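Local atomic coordinates of glucose-6-phosphate 1-dehydrogenase (PDB entry 7E6I), a protein that catalyses the NADP-dependent oxidation of glucose 6-phosphate to 6-phosphogluconolactone, probably as the rate-limiting first step of the oxidative pentose phosphate pathway. Residues G15-L20 and Y47-L52; T9-F14 and P40-I45. All blocks are in the same frame, centred on the assembly; numbering follows the deposited sequence.

Interaction 1: residues G15-L20 and Y47-L52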
loop_
_atom_site.group_PDB
_atom_site.type_symbol
_atom_site.label_atom_id
_atom_site.label_comp_id
_atom_site.label_asym_id
_atom_site.label_seq_id
_atom_site.Cartn_x
_atom_site.Cartn_y
_atom_site.Cartn_z
ATOM N N GLY A 15 -5.936 12.412 -16.028
ATOM C CA GLY A 15 -4.502 12.568 -15.920
ATOM C C GLY A 15 -3.746 11.629 -16.829
ATOM O O GLY A 15 -2.618 11.241 -16.513
ATOM N N ALA A 16 -4.342 11.252 -17.963
ATOM C CA ALA A 16 -3.842 10.121 -18.738
ATOM C C ALA A 16 -2.430 10.321 -19.269
ATOM O O ALA A 16 -1.755 9.337 -19.578
ATOM C CB ALA A 16 -4.787 9.835 -19.898
ATOM N N SER A 17 -1.969 11.556 -19.386
ATOM C CA SER A 17 -0.653 11.843 -19.938
ATOM C C SER A 17 0.463 11.766 -18.903
ATOM O O SER A 17 1.641 11.825 -19.272
ATOM C CB SER A 17 -0.663 13.233 -20.577
ATOM O OG SER A 17 -1.075 14.203 -19.620
ATOM N N GLY A 18 0.127 11.637 -17.631
ATOM C CA GLY A 18 1.128 11.672 -16.592
ATOM C C GLY A 18 1.853 10.357 -16.406
ATOM O O GLY A 18 1.511 9.324 -16.981
ATOM N N ASP A 19 2.874 10.414 -15.552
ATOM C CA ASP A 19 3.743 9.261 -15.351
ATOM C C ASP A 19 2.982 8.087 -14.764
ATOM O O ASP A 19 3.117 6.946 -15.229
ATOM C CB ASP A 19 4.909 9.641 -14.442
ATOM C CG ASP A 19 6.134 10.038 -15.224
ATOM O OD1 ASP A 19 6.026 10.154 -16.469
ATOM O OD2 ASP A 19 7.197 10.229 -14.595
ATOM N N LEU A 20 2.188 8.346 -13.722
ATOM C CA LEU A 20 1.441 7.269 -13.086
ATOM C C LEU A 20 0.545 6.559 -14.088
ATOM O O LEU A 20 0.491 5.325 -14.121
ATOM C CB LEU A 20 0.614 7.820 -11.932
ATOM C CG LEU A 20 -0.262 6.753 -11.297
ATOM C CD1 LEU A 20 0.606 5.750 -10.545
ATOM C CD2 LEU A 20 -1.288 7.398 -10.397
ATOM N N TYR A 47 -8.150 10.956 -20.490
ATOM C CA TYR A 47 -8.492 12.374 -20.465
ATOM C C TYR A 47 -7.371 13.155 -19.789
ATOM O O TYR A 47 -6.883 12.751 -18.729
ATOM C CB TYR A 47 -9.830 12.578 -19.724
ATOM C CG TYR A 47 -10.411 13.984 -19.678
ATOM C CD1 TYR A 47 -9.799 14.993 -18.948
ATOM C CD2 TYR A 47 -11.608 14.282 -20.317
ATOM C CE1 TYR A 47 -10.343 16.267 -18.890
ATOM C CE2 TYR A 47 -12.159 15.551 -20.262
ATOM C CZ TYR A 47 -11.526 16.538 -19.549
ATOM O OH TYR A 47 -12.074 17.803 -19.498
ATOM N N ALA A 48 -6.967 14.270 -20.409
ATOM C CA ALA A 48 -5.995 15.210 -19.845
ATOM C C ALA A 48 -6.080 16.528 -20.621
ATOM O O ALA A 48 -6.778 16.631 -21.634
ATOM C CB ALA A 48 -4.570 14.645 -19.864
ATOM N N ARG A 49 -5.371 17.547 -20.117
ATOM C CA ARG A 49 -5.467 18.882 -20.705
ATOM C C ARG A 49 -4.736 18.969 -22.040
ATOM O O ARG A 49 -5.232 19.606 -22.976
ATOM C CB ARG A 49 -4.926 19.940 -19.735
ATOM C CG ARG A 49 -5.369 19.747 -18.271
ATOM C CD ARG A 49 -4.268 20.033 -17.211
ATOM N NE ARG A 49 -2.943 19.494 -17.525
ATOM C CZ ARG A 49 -2.557 18.213 -17.427
ATOM N NH1 ARG A 49 -3.421 17.270 -17.041
ATOM N NH2 ARG A 49 -1.335 17.840 -17.749
ATOM N N SER A 50 -3.563 18.345 -22.149
ATOM C CA SER A 50 -2.779 18.418 -23.376
ATOM C C SER A 50 -3.575 17.876 -24.554
ATOM O O SER A 50 -4.539 17.124 -24.404
ATOM C CB SER A 50 -1.482 17.617 -23.271
ATOM O OG SER A 50 -0.595 18.165 -22.317
ATOM N N LYS A 51 -3.114 18.222 -25.746
ATOM C CA LYS A 51 -3.909 18.061 -26.950
ATOM C C LYS A 51 -3.402 16.931 -27.829
ATOM O O LYS A 51 -3.128 17.146 -29.011
ATOM C CB LYS A 51 -3.899 19.374 -27.732
ATOM C CG LYS A 51 -5.227 19.818 -28.292
ATOM C CD LYS A 51 -5.398 21.323 -28.094
ATOM C CE LYS A 51 -6.571 21.874 -28.899
ATOM N NZ LYS A 51 -6.196 22.190 -30.319
ATOM N N LEU A 52 -3.282 15.727 -27.287
ATOM C CA LEU A 52 -2.711 14.625 -28.047
ATOM C C LEU A 52 -3.795 13.803 -28.744
ATOM O O LEU A 52 -4.996 13.979 -28.531
ATOM C CB LEU A 52 -1.831 13.745 -27.151
ATOM C CG LEU A 52 -2.166 13.423 -25.693
ATOM C CD1 LEU A 52 -1.533 12.098 -25.295
ATOM C CD2 LEU A 52 -1.676 14.504 -24.776
#
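The backbone N atoms of G15 and A16 both lie close to the carbonyl oxygen of Y47, so that a turn is pinned beside the end of a strand at one shared acceptor, but only A16 points its N-H at it. The two bonds are unequal. A16 N lies 3.0 Å from Y47 O and its N-H points almost straight at it (173°), although the donor stands well above the carbonyl plane; G15 N, at 2.9 Å from the same Y47 O, makes a bent and weak bond (117°). The turn closes on itself through G18 N, which donates to G15 O at 3.0 Å, a type I turn that leaves G18 as the N-cap of helix 19-34. Close to the shared oxygen the packing is tight: A16 CB comes within 3.6 Å of Y47 N, and A48 CB turns toward the loop, meeting S17 OG at 3.5 Å. S17 has its OG between the backbone N and the carbonyl carbon (chi1 56°), which brings the hydroxyl over that methyl group.

The solvent side is looser. The R49 chain is bent at its second and third torsions, and its NH2 ends 4.1 Å from S17 OG, which lies oblique to the guanidinium; the exposed chain also touches a crystal neighbour. G15 to S17 and R49 belong by similarity to an NADP-binding site. Chemically, then, backbone bonds fix the glycine-rich turn, while an exposed cationic guanidinium sits at its open edge, consistent with a place for the anionic part of the dinucleotide.

Interaction 2: residues T9-F14 and P40-I45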
loop_
_atom_site.group_PDB
_atom_site.type_symbol
_atom_site.label_atom_id
_atom_site.label_comp_id
_atom_site.label_asym_id
_atom_site.label_seq_id
_atom_site.Cartn_x
_atom_site.Cartn_y
_atom_site.Cartn_z
ATOM N N THR A 9 -18.383 -1.662 -20.224
ATOM C CA THR A 9 -17.905 -0.737 -19.213
ATOM C C THR A 9 -16.950 0.275 -19.834
ATOM O O THR A 9 -16.088 -0.069 -20.650
ATOM C CB THR A 9 -17.210 -1.496 -18.089
ATOM O OG1 THR A 9 -16.498 -2.609 -18.643
ATOM C CG2 THR A 9 -18.234 -2.036 -17.162
ATOM N N VAL A 10 -17.116 1.535 -19.457
ATOM C CA VAL A 10 -16.217 2.587 -19.902
ATOM C C VAL A 10 -15.324 2.969 -18.727
ATOM O O VAL A 10 -15.806 3.345 -17.649
ATOM C CB VAL A 10 -16.981 3.792 -20.475
ATOM C CG1 VAL A 10 -18.226 4.057 -19.660
ATOM C CG2 VAL A 10 -16.077 5.036 -20.553
ATOM N N ILE A 11 -14.024 2.832 -18.928
ATOM C CA ILE A 11 -13.024 3.236 -17.958
ATOM C C ILE A 11 -12.393 4.517 -18.480
ATOM O O ILE A 11 -11.754 4.510 -19.538
ATOM C CB ILE A 11 -11.975 2.134 -17.752
ATOM C CG1 ILE A 11 -12.626 0.883 -17.157
ATOM C CG2 ILE A 11 -10.844 2.613 -16.878
ATOM C CD1 ILE A 11 -11.752 -0.371 -17.265
ATOM N N THR A 12 -12.570 5.618 -17.751
ATOM C CA THR A 12 -11.900 6.875 -18.065
ATOM C C THR A 12 -10.752 7.096 -17.087
ATOM O O THR A 12 -10.966 7.110 -15.871
ATOM C CB THR A 12 -12.866 8.057 -18.011
ATOM O OG1 THR A 12 -14.039 7.762 -18.773
ATOM C CG2 THR A 12 -12.202 9.292 -18.571
ATOM N N ILE A 13 -9.547 7.290 -17.619
ATOM C CA ILE A 13 -8.350 7.549 -16.817
ATOM C C ILE A 13 -8.041 9.037 -16.926
ATOM O O ILE A 13 -7.494 9.498 -17.932
ATOM C CB ILE A 13 -7.153 6.705 -17.266
ATOM C CG1 ILE A 13 -7.446 5.215 -17.121
ATOM C CG2 ILE A 13 -5.922 7.048 -16.445
ATOM C CD1 ILE A 13 -8.098 4.619 -18.340
ATOM N N PHE A 14 -8.375 9.789 -15.886
ATOM C CA PHE A 14 -8.019 11.196 -15.833
ATOM C C PHE A 14 -6.545 11.359 -15.485
ATOM O O PHE A 14 -5.966 10.559 -14.744
ATOM C CB PHE A 14 -8.888 11.928 -14.818
ATOM C CG PHE A 14 -10.262 12.268 -15.337
ATOM C CD1 PHE A 14 -11.281 11.326 -15.317
ATOM C CD2 PHE A 14 -10.535 13.531 -15.835
ATOM C CE1 PHE A 14 -12.548 11.644 -15.790
ATOM C CE2 PHE A 14 -11.793 13.849 -16.307
ATOM C CZ PHE A 14 -12.803 12.906 -16.287
ATOM N N PRO A 40 -13.393 -7.545 -23.661
ATOM C CA PRO A 40 -12.994 -6.821 -24.882
ATOM C C PRO A 40 -13.956 -5.723 -25.295
ATOM O O PRO A 40 -13.575 -4.880 -26.114
ATOM C CB PRO A 40 -12.932 -7.927 -25.944
ATOM C CG PRO A 40 -12.790 -9.201 -25.164
ATOM C CD PRO A 40 -13.601 -8.976 -23.924
ATOM N N THR A 41 -15.180 -5.697 -24.763
ATOM C CA THR A 41 -16.120 -4.621 -25.040
ATOM C C THR A 41 -15.929 -3.415 -24.135
ATOM O O THR A 41 -16.854 -2.607 -23.992
ATOM C CB THR A 41 -17.554 -5.131 -24.913
ATOM O OG1 THR A 41 -17.904 -5.237 -23.530
ATOM C CG2 THR A 41 -17.679 -6.480 -25.578
ATOM N N THR A 42 -14.759 -3.275 -23.526
ATOM C CA THR A 42 -14.503 -2.213 -22.567
ATOM C C THR A 42 -13.981 -0.997 -23.309
ATOM O O THR A 42 -13.033 -1.111 -24.094
ATOM C CB THR A 42 -13.472 -2.663 -21.528
ATOM O OG1 THR A 42 -14.022 -3.704 -20.708
ATOM C CG2 THR A 42 -13.049 -1.491 -20.646
ATOM N N LYS A 43 -14.571 0.169 -23.055
ATOM C CA LYS A 43 -14.084 1.399 -23.671
ATOM C C LYS A 43 -13.124 2.113 -22.721
ATOM O O LYS A 43 -13.525 2.568 -21.646
ATOM C CB LYS A 43 -15.237 2.319 -24.074
ATOM C CG LYS A 43 -14.781 3.456 -24.987
ATOM C CD LYS A 43 -15.891 3.975 -25.898
ATOM C CE LYS A 43 -15.351 4.977 -26.903
ATOM N NZ LYS A 43 -13.866 5.110 -26.781
ATOM N N ILE A 44 -11.863 2.227 -23.126
ATOM C CA ILE A 44 -10.836 2.872 -22.316
ATOM C C ILE A 44 -10.560 4.256 -22.885
ATOM O O ILE A 44 -10.126 4.386 -24.037
ATOM C CB ILE A 44 -9.555 2.029 -22.264
ATOM C CG1 ILE A 44 -9.897 0.597 -21.866
ATOM C CG2 ILE A 44 -8.600 2.602 -21.263
ATOM C CD1 ILE A 44 -8.696 -0.273 -21.660
ATOM N N ILE A 45 -10.792 5.286 -22.071
ATOM C CA ILE A 45 -10.672 6.688 -22.477
ATOM C C ILE A 45 -9.667 7.390 -21.568
ATOM O O ILE A 45 -9.858 7.438 -20.343
ATOM C CB ILE A 45 -12.018 7.420 -22.409
ATOM C CG1 ILE A 45 -13.078 6.737 -23.266
ATOM C CG2 ILE A 45 -11.844 8.857 -22.817
ATOM C CD1 ILE A 45 -14.452 7.336 -23.066
#
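T9 to I13 and T42 to I45 run side by side in the same direction, with strands 10-14 and 43-45 only 13° from parallel and 4.7 Å apart at their axes. Four backbone bonds join them, K43 N to T9 O, I11 N to K43 O, I45 N to I11 O and I13 N to I45 O, so that I11 bonds to both K43 and I45, K43 to both T9 and I11, and I45 to both I11 and I13, the stagger of parallel strands; the last of the four is 2.7 Å from I13 N to I45 O.

Side chains alternate between the two faces. On one, I13 and I44 lie side by side pointing the same way, and I13 CD1, swung out by a chi2 of 88°, rests 3.6 Å from I44 CG2. Further back on this side T42 CG2 sits 3.8 Å from I11 CD1 and 3.4 Å from T9 O, while its OG1 is hydrogen-bonded to N39 O, just before the segment. An alanine at T42 would probably leave I11 CD1 with a gap beside it and N39 O without that hydroxyl partner. Helix 19-34 covers this face, with F26 against both I13 and I44 and L29 against I11. On the opposite face V10 CG2 and I45 CD1 meet at 3.8 Å, their chains crossing obliquely, and T12 CG2 comes within 3.5 Å of I45 O. There helix 94-110 closes over V10 and K43.

Two adjacent parallel strands joined through helix 19-34, with apolar side chains buried on both faces, make up the first beta-alpha-beta unit of the Rossmann fold, here in the dinucleotide-binding domain.

Interactions 1 and 2 are successive levels of one beta-alpha-beta unit, their centres 15 Å apart: interaction 2 zips up the strands, and interaction 1 holds the loop that leaves the first against the end of the second. They meet directly at Y47, whose N lies 3.0 Å from I13 O in a probable hydrogen bond and whose CD1 packs 3.5 Å from F14 CE2. The side chain of I13 comes to about 3 Å from that of S21 and about 11 Å from that of R49, both assigned by similarity to NADP binding. Neither contact contributes a residue to the glucose 6-phosphate pocket, where H245 is the probable proton acceptor; their residues lie probably on the coenzyme side.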